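Local atomic coordinates of ABC transporter binding protein AcbH (Actinoplanes, PDB entry 3OO8), a protein that serves as the extracellular solute-binding receptor of an ABC transporter, recognising beta-D-galactopyranose with an exclusive preference for that sugar. Residues A[140-145]-A[260-266]; A[332-338]-A[349-354]. The protein carries 2 engineered substitutions. All coordinates share one frame; numbering follows the deposited sequence.

Contact 1 pairs strand 134-147 with strand 257-261 and the start of helix 264-270; contact 2, which follows it along the chain, ties the loop after helix 325-332 to the start of helix 352-363. Their centres lie about 14 Å apart, and they touch: Trp337 of contact 2 packs against Ser264 and Asn265 of contact 1, while Asp338 meets the ring of Tyr140. Contact 1 is buried in the mixed sheet and holds Trp142 and Gln266, both part of the galactose site, whereas contact 2 is partly buried, farther from the centre of the chain. The loop held in contact 2 therefore packs beside the end of the strand pair that carries two galactose-site residues.

Contact 1: A[140-145]-A[260-266]; sequences YPWVVF and MFQGSNQ
Trp142 lays its indole over the backbone of Gly263, whose CA stands 3.8 Å from the centroid of the five-membered ring and almost on its normal, a CH-pi contact. Glycine suits the place because a beta carbon would run into the Tyr140 ring and the Gln266 amide. At its rim the same indole turns an edge toward the face of Phe261, an offset edge-to-face pair with planes at 62° and CE3 of Trp142 3.8 Å from CE2 of Phe261. Gln262 runs alongside the indole, and its NE2 donates to OE1 of Gln266 at 2.9 Å; Gly263 N reaches that oxygen from the opposite face of the amide, so two donors fix this group. Trp142 and Gln266 both bind beta-D-galactose in the sugar-bound protein. The Asn265 amide stacks on the Tyr140 ring with planes 28° apart, ND2 lying 3.5 Å from CE2 of Tyr140. Asn265 chi1, 76°, sets CG between backbone N and carbonyl carbon, which swings the amide over the ring. Beneath these side chains the strands pair antiparallel, Phe145 N giving a nearly straight 2.7 Å bond to Met260 O. Ser264 N, bonded to Pro141 O, extends the pairing into the helix start. Helix 245-253 packs on Phe145, Met260 and Gln262, strand 279-282 on Val143, Val144 and Phe145, and Phe370 stacks on Trp142.

Contact 2: A[332-338]-A[349-354]; sequences LKTDHWD and TYNDIQ
A capping box opens helix 352-363, and its two side chains, Asn351 and Gln354, also grip the loop 332-338. Asn351 OD1 accepts from Gln354 N at 2.8 Å, nearly along the C=O axis, and Gln354 OE1 accepts from Asn351 N in return. Asparagine suits an N-cap because its short amide can accept from the first turn while its NH2 still donates outward. A chi1 of 60° holds the Asn351 amide close against its own backbone, with ND2 turned to the loop; ND2 gives a 3.0 Å bond to His336 O, in the carbonyl plane and on a lone pair.

Gln354 needs its longer, extended chain to reach farther. Its NE2 donates to Asp338 O at 2.9 Å, close to its own amide plane, and to Asp335 O at 3.0 Å, tilted 29° from it. Replacing Gln354 by an alanine removes the amide, and both carbonyls would probably lose this donor and Asn351 N its acceptor, leaving the loop freer to shift from the helix start. The loop is also held from within: Asp335 OD1 accepts from Trp337 N, an Asx turn, and also from Asp338 N, which completes an Asx motif. Water 3 bridges OE1 of Gln354 and Thr349 O, while water 2 links Leu332 O with Thr349 OG1.

Apolar contacts flank this polar centre. The Trp337 ring meets Ile353 edge-on, CZ3 being 4.1 Å from CB of Ile353, and Leu332 CD1 lies at the edge of the Tyr350 ring, 4.3 Å from CE1 of Tyr350. The hydroxyl of Tyr350 bonds Gly340 N. Beyond the pair, Trp337 packs on helix 264-270, Leu332 and Asp338 on strand 134-147, and Tyr350 and Gln354 on Val339 of strand 339-340.

Contact 1: A[140-145]-A[260-266]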
ATOM      1  N   TYR A 140      -2.525  -5.203  -0.794  1.00  9.42           N
ATOM      2  CA  TYR A 140      -3.876  -5.087  -0.197  1.00  9.40           C
ATOM      3  C   TYR A 140      -4.310  -3.644  -0.423  1.00 10.87           C
ATOM      4  O   TYR A 140      -3.473  -2.765  -0.556  1.00 10.15           O
ATOM      5  CB  TYR A 140      -3.868  -5.427   1.298  1.00  8.52           C
ATOM      6  CG  TYR A 140      -3.093  -4.426   2.101  1.00  8.77           C
ATOM      7  CD1 TYR A 140      -3.727  -3.296   2.617  1.00 14.32           C
ATOM      8  CD2 TYR A 140      -1.734  -4.603   2.332  1.00 11.24           C
ATOM      9  CE1 TYR A 140      -2.993  -2.359   3.343  1.00 14.12           C
ATOM     10  CE2 TYR A 140      -1.015  -3.672   3.052  1.00 16.52           C
ATOM     11  CZ  TYR A 140      -1.658  -2.569   3.545  1.00 15.03           C
ATOM     12  OH  TYR A 140      -0.977  -1.597   4.277  1.00 26.46           O
ATOM     13  N   PRO A 141      -5.622  -3.402  -0.408  1.00  8.58           N
ATOM     14  CA  PRO A 141      -6.135  -2.085  -0.802  1.00  9.13           C
ATOM     15  C   PRO A 141      -6.461  -1.110   0.322  1.00  9.69           C
ATOM     16  O   PRO A 141      -6.756  -1.515   1.448  1.00 10.78           O
ATOM     17  CB  PRO A 141      -7.434  -2.455  -1.520  1.00 10.30           C
ATOM     18  CG  PRO A 141      -7.947  -3.637  -0.659  1.00 11.65           C
ATOM     19  CD  PRO A 141      -6.690  -4.423  -0.311  1.00 10.15           C
ATOM     20  N   TRP A 142      -6.379   0.174  -0.024  1.00  9.76           N
ATOM     21  CA  TRP A 142      -6.853   1.285   0.822  1.00  9.04           C
ATOM     22  C   TRP A 142      -8.124   1.779   0.143  1.00 10.17           C
ATOM     23  O   TRP A 142      -8.073   2.408  -0.907  1.00  9.53           O
ATOM     24  CB  TRP A 142      -5.806   2.400   0.884  1.00  7.60           C
ATOM     25  CG  TRP A 142      -4.815   2.187   1.982  1.00  8.86           C
ATOM     26  CD1 TRP A 142      -3.850   1.199   2.076  1.00 10.88           C
ATOM     27  CD2 TRP A 142      -4.707   2.974   3.168  1.00  9.22           C
ATOM     28  NE1 TRP A 142      -3.137   1.351   3.256  1.00 12.39           N
ATOM     29  CE2 TRP A 142      -3.676   2.404   3.953  1.00 10.55           C
ATOM     30  CE3 TRP A 142      -5.385   4.106   3.639  1.00 13.84           C
ATOM     31  CZ2 TRP A 142      -3.276   2.964   5.173  1.00 11.90           C
ATOM     32  CZ3 TRP A 142      -5.002   4.643   4.889  1.00 10.90           C
ATOM     33  CH2 TRP A 142      -3.979   4.059   5.625  1.00 12.19           C
ATOM     34  N   VAL A 143      -9.268   1.537   0.801  1.00  8.73           N
ATOM     35  CA  VAL A 143     -10.581   1.724   0.182  1.00  9.03           C
ATOM     36  C   VAL A 143     -11.566   2.104   1.298  1.00  8.71           C
ATOM     37  O   VAL A 143     -11.184   2.151   2.454  1.00 11.55           O
ATOM     38  CB  VAL A 143     -11.078   0.383  -0.497  1.00  9.13           C
ATOM     39  CG1 VAL A 143     -10.321   0.135  -1.811  1.00  9.86           C
ATOM     40  CG2 VAL A 143     -10.835  -0.821   0.397  1.00 10.51           C
ATOM     41  N   VAL A 144     -12.806   2.432   0.926  1.00  7.85           N
ATOM     42  CA  VAL A 144     -13.820   2.912   1.900  1.00  8.60           C
ATOM     43  C   VAL A 144     -14.722   1.737   2.284  1.00  9.32           C
ATOM     44  O   VAL A 144     -15.455   1.175   1.453  1.00 10.15           O
ATOM     45  CB  VAL A 144     -14.747   3.984   1.244  1.00  8.01           C
ATOM     46  CG1 VAL A 144     -15.700   4.510   2.313  1.00 10.31           C
ATOM     47  CG2 VAL A 144     -13.972   5.145   0.597  1.00  9.55           C
ATOM     48  N   PHE A 145     -14.711   1.399   3.569  1.00 10.85           N
ATOM     49  CA  PHE A 145     -15.492   0.261   4.086  1.00 10.74           C
ATOM     50  C   PHE A 145     -16.822   0.737   4.616  1.00 12.91           C
ATOM     51  O   PHE A 145     -16.937   1.884   4.995  1.00 13.09           O
ATOM     52  CB  PHE A 145     -14.701  -0.410   5.212  1.00 11.84           C
ATOM     53  CG  PHE A 145     -13.504  -1.137   4.698  1.00 10.87           C
ATOM     54  CD1 PHE A 145     -13.601  -2.475   4.306  1.00 10.06           C
ATOM     55  CD2 PHE A 145     -12.278  -0.489   4.648  1.00 11.90           C
ATOM     56  CE1 PHE A 145     -12.511  -3.159   3.775  1.00 15.05           C
ATOM     57  CE2 PHE A 145     -11.144  -1.165   4.128  1.00 11.31           C
ATOM     58  CZ  PHE A 145     -11.269  -2.502   3.701  1.00 14.23           C
ATOM     59  N   MET A 260     -15.604   4.010   6.625  1.00 13.18           N
ATOM     60  CA  MET A 260     -14.263   4.293   7.125  1.00 12.13           C
ATOM     61  C   MET A 260     -13.257   3.980   6.013  1.00 12.39           C
ATOM     62  O   MET A 260     -13.327   2.910   5.393  1.00 14.38           O
ATOM     63  CB  MET A 260     -13.911   3.460   8.340  1.00 12.30           C
ATOM     64  CG  MET A 260     -12.481   3.730   8.801  1.00 13.65           C
ATOM     65  SD  MET A 260     -12.242   2.939  10.415  1.00 14.54           S
ATOM     66  CE  MET A 260     -10.530   3.368  10.748  1.00 17.44           C
ATOM     67  N   PHE A 261     -12.364   4.923   5.735  1.00 12.41           N
ATOM     68  CA  PHE A 261     -11.340   4.742   4.679  1.00  9.13           C
ATOM     69  C   PHE A 261     -10.037   4.316   5.324  1.00 10.29           C
ATOM     70  O   PHE A 261      -9.481   5.048   6.130  1.00  9.71           O
ATOM     71  CB  PHE A 261     -11.125   6.075   3.891  1.00  7.93           C
ATOM     72  CG  PHE A 261     -10.042   5.992   2.829  1.00  9.95           C
ATOM     73  CD1 PHE A 261     -10.313   5.337   1.638  1.00 10.98           C
ATOM     74  CD2 PHE A 261      -8.795   6.573   3.029  1.00 12.62           C
ATOM     75  CE1 PHE A 261      -9.359   5.268   0.639  1.00  9.23           C
ATOM     76  CE2 PHE A 261      -7.819   6.475   2.041  1.00 13.34           C
ATOM     77  CZ  PHE A 261      -8.140   5.829   0.844  1.00  9.54           C
ATOM     78  N   GLN A 262      -9.557   3.112   5.013  1.00  8.10           N
ATOM     79  CA  GLN A 262      -8.233   2.689   5.485  1.00  9.51           C
ATOM     80  C   GLN A 262      -7.834   1.392   4.759  1.00 10.21           C
ATOM     81  O   GLN A 262      -8.503   0.990   3.800  1.00 10.52           O
ATOM     82  CB  GLN A 262      -8.183   2.533   7.022  1.00  9.79           C
ATOM     83  CG  GLN A 262      -7.089   3.367   7.638  1.00 11.57           C
ATOM     84  CD  GLN A 262      -7.016   3.282   9.141  1.00 12.82           C
ATOM     85  OE1 GLN A 262      -7.466   4.196   9.835  1.00 11.13           O
ATOM     86  NE2 GLN A 262      -6.436   2.214   9.649  1.00 14.85           N
ATOM     87  N   GLY A 263      -6.741   0.758   5.186  1.00 11.74           N
ATOM     88  CA  GLY A 263      -6.290  -0.489   4.553  1.00 10.14           C
ATOM     89  C   GLY A 263      -7.135  -1.684   4.958  1.00 12.52           C
ATOM     90  O   GLY A 263      -7.630  -1.729   6.088  1.00 13.68           O
ATOM     91  N   SER A 264      -7.335  -2.651   4.057  1.00 10.53           N
ATOM     92  CA  SER A 264      -8.171  -3.809   4.451  1.00 12.10           C
ATOM     93  C   SER A 264      -7.558  -4.658   5.572  1.00 11.78           C
ATOM     94  O   SER A 264      -8.299  -5.229   6.387  1.00 14.32           O
ATOM     95  CB  SER A 264      -8.453  -4.713   3.259  1.00 10.80           C
ATOM     96  OG  SER A 264      -7.234  -5.306   2.899  1.00 12.19           O
ATOM     97  N   ASN A 265      -6.235  -4.717   5.650  1.00 11.73           N
ATOM     98  CA  ASN A 265      -5.565  -5.475   6.708  1.00 13.06           C
ATOM     99  C   ASN A 265      -5.637  -4.772   8.066  1.00 14.35           C
ATOM    100  O   ASN A 265      -5.028  -5.195   9.051  1.00 15.26           O
ATOM    101  CB  ASN A 265      -4.141  -5.841   6.302  1.00 13.73           C
ATOM    102  CG  ASN A 265      -3.194  -4.681   6.387  1.00 15.97           C
ATOM    103  OD1 ASN A 265      -3.601  -3.534   6.591  1.00 16.33           O
ATOM    104  ND2 ASN A 265      -1.911  -4.963   6.207  1.00 17.54           N
ATOM    105  N   GLN A 266      -6.348  -3.645   8.074  1.00 13.26           N
ATOM    106  CA  GLN A 266      -6.624  -2.912   9.311  1.00 13.51           C
ATOM    107  C   GLN A 266      -8.106  -3.043   9.610  1.00 14.32           C
ATOM    108  O   GLN A 266      -8.508  -3.791  10.534  1.00 16.25           O
ATOM    109  CB  GLN A 266      -6.196  -1.448   9.166  1.00 13.59           C
ATOM    110  CG  GLN A 266      -4.693  -1.320   8.877  1.00 13.44           C
ATOM    111  CD  GLN A 266      -4.381  -0.311   7.801  1.00 13.00           C
ATOM    112  OE1 GLN A 266      -5.046   0.713   7.640  1.00 12.44           O
ATOM    113  NE2 GLN A 266      -3.328  -0.605   7.068  1.00 13.50           N
TER
HETATM  114  O   HOH W   1      -0.397  -2.615   7.402  1.00 35.81           O

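Contact 2: A[332-338]-A[349-354]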
ATOM      1  N   LEU A 332      -0.134 -17.431   0.424  1.00 11.59           N
ATOM      2  CA  LEU A 332      -1.297 -16.751   0.980  1.00 10.51           C
ATOM      3  C   LEU A 332      -2.357 -17.635   1.657  1.00 13.80           C
ATOM      4  O   LEU A 332      -3.333 -17.121   2.188  1.00 13.92           O
ATOM      5  CB  LEU A 332      -1.960 -15.864  -0.096  1.00 12.39           C
ATOM      6  CG  LEU A 332      -1.046 -14.720  -0.590  1.00 10.72           C
ATOM      7  CD1 LEU A 332      -1.735 -14.099  -1.808  1.00 11.46           C
ATOM      8  CD2 LEU A 332      -0.882 -13.677   0.512  1.00 13.63           C
ATOM      9  N   LYS A 333      -2.137 -18.946   1.692  1.00 13.76           N
ATOM     10  CA  LYS A 333      -3.144 -19.848   2.297  1.00 13.38           C
ATOM     11  C   LYS A 333      -3.633 -19.386   3.665  1.00 14.57           C
ATOM     12  O   LYS A 333      -4.842 -19.428   3.950  1.00 16.43           O
ATOM     13  CB  LYS A 333      -2.581 -21.274   2.411  1.00 15.36           C
ATOM     14  CG  LYS A 333      -2.437 -21.992   1.092  1.00 18.84           C
ATOM     15  CD  LYS A 333      -2.074 -23.481   1.345  1.00 21.35           C
ATOM     16  CE  LYS A 333      -0.741 -23.615   2.105  1.00 24.97           C
ATOM     17  NZ  LYS A 333       0.517 -23.390   1.304  1.00 20.36           N
ATOM     18  N   THR A 334      -2.707 -18.951   4.515  1.00 12.49           N
ATOM     19  CA  THR A 334      -3.051 -18.539   5.870  1.00 13.59           C
ATOM     20  C   THR A 334      -3.104 -17.017   6.054  1.00 13.99           C
ATOM     21  O   THR A 334      -3.219 -16.552   7.178  1.00 18.10           O
ATOM     22  CB  THR A 334      -2.041 -19.089   6.907  1.00 13.88           C
ATOM     23  OG1 THR A 334      -0.710 -18.606   6.629  1.00 17.38           O
ATOM     24  CG2 THR A 334      -2.025 -20.606   6.921  1.00 14.91           C
ATOM     25  N   ASP A 335      -3.045 -16.262   4.963  1.00 13.84           N
ATOM     26  CA  ASP A 335      -3.085 -14.799   5.006  1.00 13.11           C
ATOM     27  C   ASP A 335      -4.506 -14.391   4.608  1.00 13.77           C
ATOM     28  O   ASP A 335      -4.943 -14.695   3.506  1.00 14.91           O
ATOM     29  CB  ASP A 335      -2.081 -14.245   3.987  1.00 13.04           C
ATOM     30  CG  ASP A 335      -1.938 -12.703   4.040  1.00 14.94           C
ATOM     31  OD1 ASP A 335      -2.949 -11.985   4.204  1.00 13.55           O
ATOM     32  OD2 ASP A 335      -0.799 -12.210   3.855  1.00 16.44           O
ATOM     33  N   HIS A 336      -5.222 -13.710   5.493  1.00 16.24           N
ATOM     34  CA  HIS A 336      -6.606 -13.396   5.215  1.00 16.77           C
ATOM     35  C   HIS A 336      -6.901 -12.088   4.499  1.00 15.34           C
ATOM     36  O   HIS A 336      -8.057 -11.843   4.162  1.00 14.80           O
ATOM     37  CB  HIS A 336      -7.416 -13.450   6.515  1.00 17.52           C
ATOM     38  CG  HIS A 336      -7.350 -14.779   7.202  1.00 26.61           C
ATOM     39  ND1 HIS A 336      -7.765 -15.946   6.598  1.00 33.13           N
ATOM     40  CD2 HIS A 336      -6.915 -15.126   8.438  1.00 30.17           C
ATOM     41  CE1 HIS A 336      -7.585 -16.956   7.432  1.00 37.07           C
ATOM     42  NE2 HIS A 336      -7.075 -16.485   8.555  1.00 35.36           N
ATOM     43  N   TRP A 337      -5.888 -11.250   4.256  1.00 13.24           N
ATOM     44  CA  TRP A 337      -6.149  -9.919   3.678  1.00 12.25           C
ATOM     45  C   TRP A 337      -5.349  -9.613   2.418  1.00 10.08           C
ATOM     46  O   TRP A 337      -5.868  -8.994   1.505  1.00 12.25           O
ATOM     47  CB  TRP A 337      -5.988  -8.795   4.710  1.00 13.25           C
ATOM     48  CG  TRP A 337      -6.696  -9.183   5.971  1.00 12.17           C
ATOM     49  CD1 TRP A 337      -6.102  -9.494   7.152  1.00 15.56           C
ATOM     50  CD2 TRP A 337      -8.104  -9.436   6.140  1.00 16.32           C
ATOM     51  NE1 TRP A 337      -7.056  -9.891   8.071  1.00 18.72           N
ATOM     52  CE2 TRP A 337      -8.289  -9.864   7.472  1.00 17.67           C
ATOM     53  CE3 TRP A 337      -9.217  -9.324   5.309  1.00 16.12           C
ATOM     54  CZ2 TRP A 337      -9.544 -10.175   7.985  1.00 16.31           C
ATOM     55  CZ3 TRP A 337     -10.477  -9.646   5.827  1.00 18.67           C
ATOM     56  CH2 TRP A 337     -10.621 -10.059   7.142  1.00 18.40           C
ATOM     57  N   ASP A 338      -4.085  -9.994   2.396  1.00 11.43           N
ATOM     58  CA  ASP A 338      -3.275  -9.761   1.201  1.00 10.38           C
ATOM     59  C   ASP A 338      -3.748 -10.609   0.016  1.00 12.39           C
ATOM     60  O   ASP A 338      -4.276 -11.717   0.182  1.00 11.28           O
ATOM     61  CB  ASP A 338      -1.823 -10.114   1.494  1.00 10.95           C
ATOM     62  CG  ASP A 338      -1.208  -9.223   2.559  1.00 11.51           C
ATOM     63  OD1 ASP A 338      -1.267  -7.996   2.396  1.00 14.02           O
ATOM     64  OD2 ASP A 338      -0.648  -9.740   3.543  1.00 13.60           O
ATOM     65  N   THR A 349      -8.487 -20.213  -0.994  1.00 14.22           N
ATOM     66  CA  THR A 349      -8.608 -19.786   0.392  1.00 12.98           C
ATOM     67  C   THR A 349      -9.123 -18.345   0.560  1.00 14.44           C
ATOM     68  O   THR A 349      -9.384 -17.920   1.679  1.00 15.60           O
ATOM     69  CB  THR A 349      -7.239 -19.876   1.114  1.00 18.49           C
ATOM     70  OG1 THR A 349      -6.256 -19.189   0.333  1.00 14.54           O
ATOM     71  CG2 THR A 349      -6.792 -21.328   1.301  1.00 16.74           C
ATOM     72  N   TYR A 350      -9.243 -17.582  -0.523  1.00 14.04           N
ATOM     73  CA  TYR A 350      -9.671 -16.192  -0.364  1.00 14.95           C
ATOM     74  C   TYR A 350     -11.093 -16.041   0.216  1.00 14.59           C
ATOM     75  O   TYR A 350     -12.003 -16.788  -0.153  1.00 15.89           O
ATOM     76  CB  TYR A 350      -9.673 -15.449  -1.686  1.00 15.00           C
ATOM     77  CG  TYR A 350      -8.329 -15.102  -2.301  1.00 14.22           C
ATOM     78  CD1 TYR A 350      -7.141 -15.160  -1.572  1.00 13.13           C
ATOM     79  CD2 TYR A 350      -8.296 -14.596  -3.580  1.00 11.07           C
ATOM     80  CE1 TYR A 350      -5.913 -14.808  -2.169  1.00 14.13           C
ATOM     81  CE2 TYR A 350      -7.091 -14.218  -4.188  1.00 10.86           C
ATOM     82  CZ  TYR A 350      -5.917 -14.319  -3.461  1.00 12.54           C
ATOM     83  OH  TYR A 350      -4.743 -13.980  -4.080  1.00 13.44           O
ATOM     84  N   ASN A 351     -11.260 -15.075   1.113  1.00 14.24           N
ATOM     85  CA  ASN A 351     -12.581 -14.619   1.540  1.00 13.75           C
ATOM     86  C   ASN A 351     -13.168 -13.554   0.574  1.00 15.91           C
ATOM     87  O   ASN A 351     -12.547 -13.175  -0.435  1.00 13.08           O
ATOM     88  CB  ASN A 351     -12.526 -14.104   2.977  1.00 14.25           C
ATOM     89  CG  ASN A 351     -11.561 -12.951   3.137  1.00 13.18           C
ATOM     90  OD1 ASN A 351     -11.507 -12.078   2.282  1.00 14.56           O
ATOM     91  ND2 ASN A 351     -10.799 -12.942   4.233  1.00 15.79           N
ATOM     92  N   ASP A 352     -14.373 -13.078   0.865  1.00 13.25           N
ATOM     93  CA  ASP A 352     -15.055 -12.188  -0.053  1.00 15.33           C
ATOM     94  C   ASP A 352     -14.321 -10.852  -0.222  1.00 13.36           C
ATOM     95  O   ASP A 352     -14.308 -10.294  -1.323  1.00 16.72           O
ATOM     96  CB  ASP A 352     -16.504 -11.970   0.406  1.00 15.93           C
ATOM     97  CG  ASP A 352     -17.389 -13.165   0.098  1.00 23.43           C
ATOM     98  OD1 ASP A 352     -17.000 -13.984  -0.769  1.00 24.10           O
ATOM     99  OD2 ASP A 352     -18.473 -13.265   0.718  1.00 28.25           O
ATOM    100  N   ILE A 353     -13.754 -10.369   0.885  1.00 14.34           N
ATOM    101  CA  ILE A 353     -12.994  -9.117   0.912  1.00 13.76           C
ATOM    102  C   ILE A 353     -11.795  -9.258  -0.014  1.00 13.34           C
ATOM    103  O   ILE A 353     -11.536  -8.349  -0.797  1.00 12.27           O
ATOM    104  CB  ILE A 353     -12.492  -8.760   2.343  1.00 15.10           C
ATOM    105  CG1 ILE A 353     -13.676  -8.408   3.247  1.00 18.09           C
ATOM    106  CG2 ILE A 353     -11.544  -7.527   2.292  1.00 14.70           C
ATOM    107  CD1 ILE A 353     -14.409  -7.150   2.795  1.00 18.65           C
ATOM    108  N   GLN A 354     -11.089 -10.382   0.091  1.00 11.77           N
ATOM    109  CA  GLN A 354      -9.953 -10.657  -0.828  1.00 11.91           C
ATOM    110  C   GLN A 354     -10.391 -10.752  -2.281  1.00 13.81           C
ATOM    111  O   GLN A 354      -9.733 -10.206  -3.164  1.00 11.06           O
ATOM    112  CB  GLN A 354      -9.222 -11.936  -0.424  1.00  9.83           C
ATOM    113  CG  GLN A 354      -8.357 -11.732   0.834  1.00 10.76           C
ATOM    114  CD  GLN A 354      -7.818 -13.054   1.370  1.00 12.01           C
ATOM    115  OE1 GLN A 354      -8.599 -13.939   1.789  1.00 13.68           O
ATOM    116  NE2 GLN A 354      -6.488 -13.206   1.366  1.00 10.84           N
TER
HETATM  117  O   HOH W   2      -6.090 -16.689   1.411  1.00 13.98           O
HETATM  118  O   HOH W   3      -8.218 -16.050   3.395  1.00 16.94           O